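Local coordinates for lipoxygenase (Cyanothece sp., PDB 5EK8), which probably inserts molecular oxygen into polyunsaturated fatty acids as a 9R-lipoxygenase with a non-haem iron, at residues A[59-62]-A[63-66]; A[448-451]-A[452-455]; A[626-629]-A[630-633]. All coordinates share one frame; numbering follows the deposited sequence.

How the interactions relate
Following the chain from its N terminus, interaction 1 comes first: strand 53-61 reverses through residues 62-65, closing a short turn that meets helices 337-377 and 482-495. Interaction 2 follows, where the loop after helix 421-432 enters helix 451-473. Interaction 3 is last, folding back the loop between helices 608-623 and 639-647 beside the C-terminal tail that supplies Ile668 to the iron. All three are local and in series; none encloses or crosses another. Interactions 1 and 2 lie on opposite sides of the chain's centre, their centres 46 Å apart, whereas the nearest atoms of interactions 2 and 3 are about 11 Å apart.

Interaction 1: A[59-62]-A[63-66]; sequences LLFS and DTNK
Phe61 N donates to Lys66 O at 2.8 Å with an N-H...O angle of 156°, a backbone bond that closes the turn; it arrives almost head-on to the carbonyl, the C=O...N angle being 171°. A second bond, Asn65 N to Phe61 O at 3.1 Å, is weak and bent. Both backbone polar groups of Phe61 are thus engaged by the returning chain, and the run 59-62 turns back on itself into 63-66. Inside the turn, Thr64 OG1 weakly accepts Lys66 N at 3.3 Å; its position between the backbone N and the carbonyl carbon (chi1 64°) also brings it within 3.5 Å of Phe61 CB, the two side chains lying side by side. The ring of Phe61 offers its edge to the Lys66 carbonyl, with CD2 3.3 Å from Lys66 O. On the strand residue before it, Leu60 spreads its methyls over the backbone carbonyls, CD1 lying 3.8 Å from Asn65 O, while the side chain also touches Thr157. Cut back to an alanine, Leu60 would lose both methyls, which is likely to open a gap between Thr157 and the turn and leave the Asn65 carbonyl without its methyl cover. The charged ends reach other parts: Asp63 pairs with Arg376, and Lys66 with Glu490 and Glu494. The Phe61-Lys66 bond encloses residues 62-65 and the weak Asn65-Phe61 bond residues 62-64, a tight reversal at the end of strand 53-61, the central strand of a three-stranded sheet, consistent with a loop of the PLAT-type beta-sandwich facing the helical domain.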
ATOM      1  N   LEU A  59      -7.624 -20.969 -22.460  1.00 64.83           N
ATOM      2  CA  LEU A  59      -7.968 -19.709 -21.812  1.00 60.08           C
ATOM      3  C   LEU A  59      -6.810 -18.720 -21.839  1.00 58.93           C
ATOM      4  O   LEU A  59      -5.669 -19.077 -21.554  1.00 60.57           O
ATOM      5  CB  LEU A  59      -8.402 -19.953 -20.369  1.00 61.87           C
ATOM      6  CG  LEU A  59      -9.616 -20.862 -20.175  1.00 66.99           C
ATOM      7  CD1 LEU A  59     -10.071 -20.836 -18.720  1.00 64.70           C
ATOM      8  CD2 LEU A  59     -10.750 -20.461 -21.114  1.00 68.78           C
ATOM      9  N   LEU A  60      -7.119 -17.474 -22.177  1.00 56.34           N
ATOM     10  CA  LEU A  60      -6.121 -16.410 -22.210  1.00 55.40           C
ATOM     11  C   LEU A  60      -6.557 -15.225 -21.345  1.00 52.96           C
ATOM     12  O   LEU A  60      -7.752 -14.997 -21.163  1.00 50.50           O
ATOM     13  CB  LEU A  60      -5.886 -15.946 -23.649  1.00 53.80           C
ATOM     14  CG  LEU A  60      -5.567 -17.013 -24.701  1.00 53.93           C
ATOM     15  CD1 LEU A  60      -5.483 -16.387 -26.077  1.00 50.34           C
ATOM     16  CD2 LEU A  60      -4.275 -17.739 -24.376  1.00 53.44           C
ATOM     17  N   PHE A  61      -5.593 -14.483 -20.804  1.00 53.74           N
ATOM     18  CA  PHE A  61      -5.895 -13.202 -20.169  1.00 52.08           C
ATOM     19  C   PHE A  61      -6.559 -12.289 -21.192  1.00 56.03           C
ATOM     20  O   PHE A  61      -6.168 -12.278 -22.361  1.00 59.06           O
ATOM     21  CB  PHE A  61      -4.632 -12.527 -19.631  1.00 51.10           C
ATOM     22  CG  PHE A  61      -4.049 -13.182 -18.415  1.00 49.19           C
ATOM     23  CD1 PHE A  61      -4.368 -12.724 -17.150  1.00 42.46           C
ATOM     24  CD2 PHE A  61      -3.159 -14.236 -18.536  1.00 49.11           C
ATOM     25  CE1 PHE A  61      -3.826 -13.313 -16.029  1.00 42.34           C
ATOM     26  CE2 PHE A  61      -2.611 -14.828 -17.416  1.00 47.00           C
ATOM     27  CZ  PHE A  61      -2.943 -14.363 -16.161  1.00 45.01           C
ATOM     28  N   SER A  62      -7.549 -11.517 -20.761  1.00 55.10           N
ATOM     29  CA  SER A  62      -8.240 -10.612 -21.674  1.00 57.56           C
ATOM     30  C   SER A  62      -7.364  -9.429 -22.111  1.00 55.43           C
ATOM     31  O   SER A  62      -7.547  -8.897 -23.206  1.00 56.47           O
ATOM     32  CB  SER A  62      -9.531 -10.091 -21.038  1.00 57.99           C
ATOM     33  OG  SER A  62      -9.248  -9.345 -19.869  1.00 60.71           O
ATOM     34  N   ASP A  63      -6.413  -9.028 -21.268  1.00 53.67           N
ATOM     35  CA  ASP A  63      -5.638  -7.812 -21.529  1.00 52.26           C
ATOM     36  C   ASP A  63      -4.272  -8.048 -22.181  1.00 53.94           C
ATOM     37  O   ASP A  63      -3.829  -7.228 -22.984  1.00 58.18           O
ATOM     38  CB  ASP A  63      -5.454  -7.000 -20.234  1.00 49.04           C
ATOM     39  CG  ASP A  63      -4.836  -7.805 -19.094  1.00 47.09           C
ATOM     40  OD1 ASP A  63      -4.685  -7.228 -17.992  1.00 44.94           O
ATOM     41  OD2 ASP A  63      -4.508  -8.996 -19.283  1.00 47.87           O
ATOM     42  N   THR A  64      -3.606  -9.150 -21.846  1.00 50.69           N
ATOM     43  CA  THR A  64      -2.301  -9.449 -22.437  1.00 49.82           C
ATOM     44  C   THR A  64      -2.389 -10.567 -23.472  1.00 58.10           C
ATOM     45  O   THR A  64      -1.448 -10.793 -24.233  1.00 59.29           O
ATOM     46  CB  THR A  64      -1.261  -9.850 -21.370  1.00 50.57           C
ATOM     47  OG1 THR A  64      -1.661 -11.072 -20.734  1.00 58.45           O
ATOM     48  CG2 THR A  64      -1.111  -8.753 -20.320  1.00 42.81           C
ATOM     49  N   ASN A  65      -3.523 -11.262 -23.490  1.00 62.75           N
ATOM     50  CA  ASN A  65      -3.731 -12.411 -24.371  1.00 65.13           C
ATOM     51  C   ASN A  65      -2.677 -13.503 -24.172  1.00 62.10           C
ATOM     52  O   ASN A  65      -2.489 -14.366 -25.032  1.00 57.95           O
ATOM     53  CB  ASN A  65      -3.769 -11.967 -25.836  1.00 69.35           C
ATOM     54  CG  ASN A  65      -5.026 -11.190 -26.175  1.00 75.72           C
ATOM     55  OD1 ASN A  65      -6.099 -11.470 -25.647  1.00 79.62           O
ATOM     56  ND2 ASN A  65      -4.898 -10.206 -27.056  1.00 79.61           N
ATOM     57  N   LYS A  66      -2.000 -13.457 -23.028  1.00 59.89           N
ATOM     58  CA  LYS A  66      -1.114 -14.531 -22.601  1.00 55.97           C
ATOM     59  C   LYS A  66      -1.961 -15.653 -22.022  1.00 55.24           C
ATOM     60  O   LYS A  66      -3.095 -15.419 -21.611  1.00 54.16           O
ATOM     61  CB  LYS A  66      -0.100 -14.034 -21.566  1.00 53.25           C
ATOM     62  CG  LYS A  66       0.968 -13.110 -22.123  1.00 49.84           C
ATOM     63  CD  LYS A  66       2.082 -12.914 -21.115  1.00 48.94           C
ATOM     64  CE  LYS A  66       3.158 -11.995 -21.654  1.00 52.27           C
ATOM     65  NZ  LYS A  66       4.279 -11.846 -20.688  1.00 56.13           N
TER

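Interaction 2: A[448-451]-A[452-455]; sequences DDHK and YAKA
His450 and Lys451 present their carbonyls to the first turn of helix 451-473, where Ala455 N meets Lys451 O at 2.9 Å with an N-H...O angle of 172°, while His450 O takes only weak bonds from Ala453 N and Lys454 N. This is a helix N-terminus with His450 at the N-cap, itself the centre of an inverse gamma turn closed by Lys451 N and Asp449 O at 2.7 Å. The side chain of Lys454 doubles back over this entry: CG runs alongside His450 O at 3.6 Å, and bends at chi3 and chi4 return its ammonium to Asp448, where NZ and OD1 form a long salt bridge of 3.6 Å. Tyr452 turns the other way, its ring meeting Trp572 edge-to-face on helix 549-574, the helix that carries the iron ligand His570. The imidazole of His450 is steadied at ND1 by Ile446 N and packed against Leu255 of helix 247-256. With its CG opposite the backbone N (chi1 -161°), that ring lies flat against the first turn, and Ala453 CB sits over its centre in a CH-pi contact, 3.6 Å from the ring centroid and 12° off the normal.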
ATOM      1  N   ASP A 448      23.426   5.731  17.518  1.00 59.97           N
ATOM      2  CA  ASP A 448      22.710   4.845  18.434  1.00 60.44           C
ATOM      3  C   ASP A 448      21.229   5.193  18.551  1.00 57.36           C
ATOM      4  O   ASP A 448      20.396   4.307  18.737  1.00 57.64           O
ATOM      5  CB  ASP A 448      23.360   4.875  19.818  1.00 64.07           C
ATOM      6  CG  ASP A 448      24.561   3.960  19.911  1.00 68.59           C
ATOM      7  OD1 ASP A 448      24.517   2.878  19.289  1.00 70.19           O
ATOM      8  OD2 ASP A 448      25.541   4.321  20.598  1.00 71.15           O
ATOM      9  N   ASP A 449      20.907   6.479  18.440  1.00 54.43           N
ATOM     10  CA  ASP A 449      19.522   6.935  18.523  1.00 54.14           C
ATOM     11  C   ASP A 449      18.752   6.672  17.231  1.00 52.17           C
ATOM     12  O   ASP A 449      17.538   6.882  17.170  1.00 49.01           O
ATOM     13  CB  ASP A 449      19.469   8.428  18.863  1.00 59.07           C
ATOM     14  CG  ASP A 449      19.696   8.703  20.342  1.00 69.44           C
ATOM     15  OD1 ASP A 449      20.141   7.788  21.066  1.00 74.02           O
ATOM     16  OD2 ASP A 449      19.433   9.842  20.782  1.00 71.44           O
ATOM     17  N   HIS A 450      19.454   6.213  16.201  1.00 55.58           N
ATOM     18  CA  HIS A 450      18.822   5.959  14.911  1.00 56.33           C
ATOM     19  C   HIS A 450      18.026   4.659  14.955  1.00 57.13           C
ATOM     20  O   HIS A 450      18.411   3.649  14.360  1.00 55.42           O
ATOM     21  CB  HIS A 450      19.867   5.913  13.796  1.00 55.44           C
ATOM     22  CG  HIS A 450      19.294   6.117  12.433  1.00 55.61           C
ATOM     23  ND1 HIS A 450      20.062   6.086  11.286  1.00 58.39           N
ATOM     24  CD2 HIS A 450      18.028   6.363  12.026  1.00 56.16           C
ATOM     25  CE1 HIS A 450      19.291   6.295  10.237  1.00 58.74           C
ATOM     26  NE2 HIS A 450      18.049   6.470  10.658  1.00 56.37           N
ATOM     27  N   LYS A 451      16.910   4.704  15.671  1.00 58.64           N
ATOM     28  CA  LYS A 451      16.107   3.520  15.929  1.00 60.55           C
ATOM     29  C   LYS A 451      15.598   2.849  14.648  1.00 56.30           C
ATOM     30  O   LYS A 451      15.639   1.619  14.526  1.00 59.63           O
ATOM     31  CB  LYS A 451      14.933   3.890  16.839  1.00 63.49           C
ATOM     32  CG  LYS A 451      14.000   2.745  17.168  0.67 67.80           C
ATOM     33  CD  LYS A 451      12.914   3.214  18.115  1.00 71.22           C
ATOM     34  CE  LYS A 451      13.514   3.857  19.359  1.00 73.70           C
ATOM     35  NZ  LYS A 451      12.469   4.212  20.359  0.99 75.39           N
ATOM     36  N   TYR A 452      15.127   3.644  13.692  1.00 47.44           N
ATOM     37  CA  TYR A 452      14.540   3.055  12.497  1.00 49.47           C
ATOM     38  C   TYR A 452      15.534   2.189  11.726  1.00 51.17           C
ATOM     39  O   TYR A 452      15.178   1.131  11.222  1.00 52.75           O
ATOM     40  CB  TYR A 452      13.976   4.110  11.542  1.00 49.16           C
ATOM     41  CG  TYR A 452      13.599   3.438  10.247  1.00 50.27           C
ATOM     42  CD1 TYR A 452      12.486   2.608  10.182  1.00 53.23           C
ATOM     43  CD2 TYR A 452      14.397   3.561   9.110  1.00 48.46           C
ATOM     44  CE1 TYR A 452      12.158   1.950   9.017  1.00 54.70           C
ATOM     45  CE2 TYR A 452      14.074   2.903   7.939  1.00 45.49           C
ATOM     46  CZ  TYR A 452      12.956   2.100   7.902  1.00 48.59           C
ATOM     47  OH  TYR A 452      12.623   1.439   6.748  1.00 50.75           O
ATOM     48  N   ALA A 453      16.773   2.650  11.616  1.00 50.23           N
ATOM     49  CA  ALA A 453      17.779   1.915  10.862  1.00 49.70           C
ATOM     50  C   ALA A 453      18.086   0.574  11.517  1.00 52.46           C
ATOM     51  O   ALA A 453      18.120  -0.460  10.849  1.00 55.42           O
ATOM     52  CB  ALA A 453      19.036   2.737  10.724  1.00 49.72           C
ATOM     53  N   LYS A 454      18.308   0.602  12.828  1.00 52.34           N
ATOM     54  CA  LYS A 454      18.535  -0.618  13.596  1.00 54.26           C
ATOM     55  C   LYS A 454      17.380  -1.602  13.388  1.00 52.51           C
ATOM     56  O   LYS A 454      17.589  -2.769  13.015  1.00 52.69           O
ATOM     57  CB  LYS A 454      18.704  -0.285  15.084  1.00 55.16           C
ATOM     58  CG  LYS A 454      19.927   0.576  15.395  1.00 59.25           C
ATOM     59  CD  LYS A 454      19.762   1.340  16.704  1.00 65.74           C
ATOM     60  CE  LYS A 454      20.536   0.705  17.851  1.00 70.01           C
ATOM     61  NZ  LYS A 454      22.009   0.868  17.684  1.00 72.52           N
ATOM     62  N   ALA A 455      16.163  -1.112  13.614  1.00 47.96           N
ATOM     63  CA  ALA A 455      14.953  -1.914  13.444  1.00 47.86           C
ATOM     64  C   ALA A 455      14.873  -2.554  12.058  1.00 51.15           C
ATOM     65  O   ALA A 455      14.673  -3.766  11.920  1.00 52.75           O
ATOM     66  CB  ALA A 455      13.730  -1.056  13.691  1.00 43.20           C
TER

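Interaction 3: A[626-629]-A[630-633]; sequences YGLL and VKNE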
ATOM      1  N   TYR A 626      -6.041  -4.442  11.717  1.00 50.85           N
ATOM      2  CA  TYR A 626      -6.265  -5.866  11.493  1.00 47.78           C
ATOM      3  C   TYR A 626      -5.226  -6.426  10.519  1.00 54.64           C
ATOM      4  O   TYR A 626      -4.983  -5.854   9.452  1.00 58.29           O
ATOM      5  CB  TYR A 626      -7.684  -6.100  10.966  1.00 45.95           C
ATOM      6  CG  TYR A 626      -8.066  -7.551  10.758  1.00 49.56           C
ATOM      7  CD1 TYR A 626      -8.843  -8.223  11.689  1.00 47.42           C
ATOM      8  CD2 TYR A 626      -7.667  -8.244   9.617  1.00 54.40           C
ATOM      9  CE1 TYR A 626      -9.204  -9.544  11.503  1.00 48.11           C
ATOM     10  CE2 TYR A 626      -8.021  -9.569   9.426  1.00 55.11           C
ATOM     11  CZ  TYR A 626      -8.791 -10.211  10.375  1.00 54.34           C
ATOM     12  OH  TYR A 626      -9.153 -11.524  10.196  1.00 57.54           O
ATOM     13  N   GLY A 627      -4.622  -7.552  10.886  1.00 51.09           N
ATOM     14  CA  GLY A 627      -3.614  -8.182  10.053  1.00 46.54           C
ATOM     15  C   GLY A 627      -2.205  -7.949  10.566  1.00 47.34           C
ATOM     16  O   GLY A 627      -1.484  -7.078  10.071  1.00 45.47           O
ATOM     17  N   LEU A 628      -1.819  -8.731  11.571  1.00 47.46           N
ATOM     18  CA  LEU A 628      -0.491  -8.647  12.170  1.00 46.48           C
ATOM     19  C   LEU A 628       0.219  -9.991  12.065  1.00 50.68           C
ATOM     20  O   LEU A 628      -0.408 -11.046  12.179  1.00 51.74           O
ATOM     21  CB  LEU A 628      -0.579  -8.209  13.633  1.00 48.94           C
ATOM     22  CG  LEU A 628      -1.354  -6.918  13.907  1.00 50.37           C
ATOM     23  CD1 LEU A 628      -2.371  -7.127  15.020  1.00 43.57           C
ATOM     24  CD2 LEU A 628      -0.410  -5.776  14.245  1.00 55.06           C
ATOM     25  N   LEU A 629       1.530  -9.944  11.842  1.00 49.60           N
ATOM     26  CA  LEU A 629       2.333 -11.146  11.641  1.00 49.22           C
ATOM     27  C   LEU A 629       2.214 -12.135  12.798  1.00 51.95           C
ATOM     28  O   LEU A 629       1.942 -13.319  12.585  1.00 54.72           O
ATOM     29  CB  LEU A 629       3.804 -10.776  11.434  1.00 50.72           C
ATOM     30  CG  LEU A 629       4.185 -10.140  10.096  1.00 49.72           C
ATOM     31  CD1 LEU A 629       5.665  -9.832  10.076  1.00 51.35           C
ATOM     32  CD2 LEU A 629       3.808 -11.053   8.933  1.00 48.61           C
ATOM     33  N   VAL A 630       2.422 -11.649  14.019  1.00 50.22           N
ATOM     34  CA  VAL A 630       2.372 -12.510  15.198  1.00 52.51           C
ATOM     35  C   VAL A 630       0.967 -13.049  15.427  1.00 52.74           C
ATOM     36  O   VAL A 630       0.777 -14.255  15.564  1.00 56.20           O
ATOM     37  CB  VAL A 630       2.837 -11.774  16.474  1.00 52.82           C
ATOM     38  CG1 VAL A 630       2.756 -12.704  17.680  1.00 48.08           C
ATOM     39  CG2 VAL A 630       4.255 -11.249  16.298  1.00 52.21           C
ATOM     40  N   LYS A 631      -0.013 -12.151  15.461  1.00 49.88           N
ATOM     41  CA  LYS A 631      -1.400 -12.539  15.704  1.00 52.19           C
ATOM     42  C   LYS A 631      -1.918 -13.496  14.631  1.00 52.64           C
ATOM     43  O   LYS A 631      -2.707 -14.397  14.930  1.00 51.63           O
ATOM     44  CB  LYS A 631      -2.296 -11.301  15.778  1.00 56.16           C
ATOM     45  CG  LYS A 631      -3.670 -11.564  16.391  1.00 62.16           C
ATOM     46  CD  LYS A 631      -4.434 -10.265  16.611  1.00 66.57           C
ATOM     47  CE  LYS A 631      -5.715 -10.492  17.394  1.00 71.89           C
ATOM     48  NZ  LYS A 631      -6.644 -11.430  16.700  1.00 76.39           N
ATOM     49  N   ASN A 632      -1.461 -13.293  13.395  1.00 52.43           N
ATOM     50  CA  ASN A 632      -1.819 -14.135  12.251  1.00 49.72           C
ATOM     51  C   ASN A 632      -3.312 -14.432  12.158  1.00 47.52           C
ATOM     52  O   ASN A 632      -3.711 -15.578  11.973  1.00 50.46           O
ATOM     53  CB  ASN A 632      -1.036 -15.453  12.298  1.00 51.70           C
ATOM     54  CG  ASN A 632      -1.051 -16.192  10.965  1.00 56.13           C
ATOM     55  OD1 ASN A 632      -1.299 -15.600   9.912  1.00 61.60           O
ATOM     56  ND2 ASN A 632      -0.786 -17.493  11.010  1.00 53.56           N
ATOM     57  N   GLU A 633      -4.133 -13.393  12.265  1.00 44.60           N
ATOM     58  CA  GLU A 633      -5.581 -13.566  12.335  1.00 46.44           C
ATOM     59  C   GLU A 633      -6.208 -14.225  11.097  1.00 51.15           C
ATOM     60  O   GLU A 633      -7.397 -14.543  11.103  1.00 56.82           O
ATOM     61  CB  GLU A 633      -6.253 -12.212  12.596  1.00 47.60           C
ATOM     62  CG  GLU A 633      -5.642 -11.038  11.845  1.00 52.10           C
ATOM     63  CD  GLU A 633      -4.680 -10.228  12.696  1.00 49.84           C
ATOM     64  OE1 GLU A 633      -5.128  -9.255  13.341  1.00 43.95           O
ATOM     65  OE2 GLU A 633      -3.477 -10.557  12.713  1.00 51.80           O
TER
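A tight reversal in the loop between helices 608-623 and 639-647 is closed by Glu633, whose carboxylate reaches back to two successive peptide N-H groups, those of Gly627 and Leu628. Gly627 N meets OE1 of Glu633 at 3.0 Å, and Leu628 N meets OE2 of Glu633 at 2.7 Å with an N-H...O angle of 174°. Both donors stand well out of the carboxylate plane, 87° for the first. The bend of the glutamate chain at chi2 (-99°) turns its carboxylate to this pair. A backbone bond from Asn632 N to Leu628 O, 2.8 Å, spans the four-residue step of an alpha-turn, and Asn632 then takes a left-handed conformation that leads into Glu633. Gly627 has backbone angles at which a side chain would collide with the preceding carbonyl. Glu633 CG lies over one face of the Tyr626 ring, 3.8 Å from its centroid and displaced toward the rim, in a CH-pi contact, the two side chains running past each other in opposite directions; the Tyr626 hydroxyl is hydrogen-bonded to Asp634. Arg642 hydrogen-bonds to the carbonyls of Leu629 and Val630, and Tyr626 O takes a hydrogen bond from Asn667, next to the iron ligand Ile668. One N-H per carboxylate oxygen would probably help stabilise the negative charge of Glu633, though both come from above its plane, and together the bonds limit the group's rotation and tie the two arms of the reversal.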